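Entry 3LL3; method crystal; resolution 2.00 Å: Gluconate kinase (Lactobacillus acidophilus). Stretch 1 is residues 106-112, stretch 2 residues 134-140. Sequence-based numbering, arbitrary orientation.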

# COMPACT_ATOMS: atom_id res chain seq x y z
N SER A 106 8.10 -27.30 4.14
CA SER A 106 8.55 -27.82 2.85
C SER A 106 7.76 -29.07 2.49
O SER A 106 7.42 -29.29 1.32
CB SER A 106 10.05 -28.14 2.89
OG SER A 106 10.80 -27.01 3.30
N ILE A 107 7.46 -29.87 3.50
CA ILE A 107 6.68 -31.09 3.29
C ILE A 107 5.36 -30.74 2.65
O ILE A 107 4.89 -31.42 1.74
CB ILE A 107 6.39 -31.83 4.62
CG1 ILE A 107 7.68 -32.37 5.27
CG2 ILE A 107 5.36 -32.93 4.40
CD1 ILE A 107 8.41 -33.39 4.43
N VAL A 108 4.76 -29.65 3.13
CA VAL A 108 3.44 -29.24 2.65
C VAL A 108 3.54 -28.76 1.21
O VAL A 108 2.73 -29.13 0.36
CB VAL A 108 2.84 -28.13 3.53
CG1 VAL A 108 1.61 -27.53 2.86
CG2 VAL A 108 2.52 -28.68 4.92
N GLN A 109 4.53 -27.92 0.95
CA GLN A 109 4.72 -27.41 -0.40
C GLN A 109 4.89 -28.56 -1.40
O GLN A 109 4.23 -28.56 -2.44
CB GLN A 109 5.89 -26.42 -0.45
CG GLN A 109 6.09 -25.77 -1.81
CD GLN A 109 4.85 -25.03 -2.29
OE1 GLN A 109 4.33 -25.30 -3.38
NE2 GLN A 109 4.36 -24.09 -1.46
N ASP A 110 5.74 -29.54 -1.09
CA ASP A 110 5.91 -30.70 -1.98
C ASP A 110 4.60 -31.48 -2.14
O ASP A 110 4.20 -31.84 -3.24
CB ASP A 110 7.01 -31.64 -1.48
CG ASP A 110 8.37 -30.97 -1.39
OD1 ASP A 110 8.59 -29.97 -2.10
OD2 ASP A 110 9.22 -31.45 -0.62
N ALA A 111 3.93 -31.76 -1.02
CA ALA A 111 2.63 -32.40 -1.08
C ALA A 111 1.68 -31.65 -2.02
O ALA A 111 0.93 -32.24 -2.78
CB ALA A 111 2.03 -32.50 0.32
N LYS A 112 1.73 -30.33 -1.93
CA LYS A 112 0.87 -29.47 -2.72
C LYS A 112 1.22 -29.60 -4.21
O LYS A 112 0.33 -29.66 -5.07
CB LYS A 112 1.02 -28.02 -2.21
CG LYS A 112 -0.09 -27.08 -2.56
CD LYS A 112 0.17 -25.69 -1.96
CE LYS A 112 -0.68 -24.61 -2.63
NZ LYS A 112 -0.23 -23.23 -2.28
N ILE A 134 -0.54 -34.58 10.63
CA ILE A 134 -0.13 -35.45 9.54
C ILE A 134 1.15 -34.96 8.83
O ILE A 134 2.03 -35.76 8.50
CB ILE A 134 -1.26 -35.70 8.53
CG1 ILE A 134 -0.78 -36.65 7.43
CG2 ILE A 134 -1.77 -34.40 7.96
CD1 ILE A 134 -1.88 -37.07 6.48
N TYR A 135 1.27 -33.65 8.61
CA TYR A 135 2.45 -33.10 7.93
C TYR A 135 3.67 -33.11 8.85
O TYR A 135 4.80 -33.32 8.40
CB TYR A 135 2.18 -31.68 7.43
CG TYR A 135 1.14 -31.64 6.35
CD1 TYR A 135 1.37 -32.26 5.13
CD2 TYR A 135 -0.08 -31.00 6.54
CE1 TYR A 135 0.44 -32.25 4.12
CE2 TYR A 135 -1.03 -30.98 5.53
CZ TYR A 135 -0.76 -31.61 4.32
OH TYR A 135 -1.68 -31.62 3.30
N LYS A 136 3.43 -32.89 10.13
CA LYS A 136 4.51 -32.96 11.11
C LYS A 136 5.06 -34.38 11.24
O LYS A 136 6.26 -34.56 11.42
CB LYS A 136 4.03 -32.46 12.47
CG LYS A 136 3.67 -30.96 12.46
CD LYS A 136 3.10 -30.51 13.80
CE LYS A 136 2.66 -29.05 13.77
NZ LYS A 136 1.68 -28.81 14.87
N LEU A 137 4.17 -35.38 11.16
CA LEU A 137 4.56 -36.78 11.27
C LEU A 137 5.37 -37.21 10.04
O LEU A 137 6.37 -37.91 10.17
CB LEU A 137 3.33 -37.68 11.40
CG LEU A 137 2.59 -37.63 12.73
CD1 LEU A 137 1.23 -38.30 12.61
CD2 LEU A 137 3.45 -38.29 13.82
N LEU A 138 4.92 -36.77 8.87
CA LEU A 138 5.65 -37.00 7.63
C LEU A 138 7.05 -36.38 7.70
O LEU A 138 8.03 -37.01 7.27
CB LEU A 138 4.87 -36.42 6.46
CG LEU A 138 3.62 -37.18 6.06
CD1 LEU A 138 2.88 -36.43 4.98
CD2 LEU A 138 4.00 -38.58 5.58
N TRP A 139 7.14 -35.16 8.23
CA TRP A 139 8.44 -34.51 8.40
C TRP A 139 9.31 -35.28 9.38
O TRP A 139 10.49 -35.53 9.12
CB TRP A 139 8.27 -33.08 8.90
CG TRP A 139 9.58 -32.34 8.96
CD1 TRP A 139 10.24 -31.73 7.93
CD2 TRP A 139 10.39 -32.12 10.13
NE1 TRP A 139 11.41 -31.15 8.38
CE2 TRP A 139 11.52 -31.37 9.73
CE3 TRP A 139 10.26 -32.46 11.47
CZ2 TRP A 139 12.51 -30.98 10.62
CZ3 TRP A 139 11.25 -32.08 12.36
CH2 TRP A 139 12.36 -31.34 11.93
N LEU A 140 8.74 -35.66 10.52
CA LEU A 140 9.49 -36.42 11.52
C LEU A 140 10.01 -37.75 10.97
O LEU A 140 11.16 -38.13 11.21
CB LEU A 140 8.62 -36.68 12.75
CG LEU A 140 8.33 -35.47 13.65
CD1 LEU A 140 7.19 -35.75 14.60
CD2 LEU A 140 9.58 -35.08 14.42

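The contact between these two helical segments of gluconate kinase is a small crossing of apolar side-chain contacts, in which three side chains of one helix pack against three of the other without a single hydrogen bond between them. It illustrates a general principle: when two helices cross steeply, few residues from each can meet, and the contact depends on how well those few fit. Here the axes approach to 9.6 Å at an angle of 104°, and the two stretches together bury 272 Å².

Ile 107 is the centre of the arrangement. Its CA-to-CB bond points toward the second helix, and it gives up more surface there than any other residue. With both chi angles in the m well, its CG1 reaches CB of Trp 139 at 3.7 Å, near the plane of the indole and at its edge, while CG2 lies 4.1 Å from CB of Leu 138 and also 4.1 Å from CD1 of Tyr 135. One branched side chain thus touches three residues spanning a turn of the opposing helix. The closest pair of CA atoms is here as well, with CA of Ile 107 6.4 Å from CA of Trp 139.

Tyr 135 gathers the contact from the other side. Val 108 CG2 sits over one face of the Tyr 135 ring, 3.8 Å from the ring centroid and 20° off the normal, a CH-pi geometry; the ring atom closest to Val 108 CG2 is Tyr 135 CG, at 3.6 Å. Ile 107 CG2 lies at the ring edge instead. One turn further along the first helix, Ala 111 CB comes within 4.1 Å of Tyr 135 CE1. Backbone hydrogen bonds run within each helix, as from Ala 111 N to Ile 107 O (2.9 Å) and from Trp 139 N to Tyr 135 O (3.0 Å).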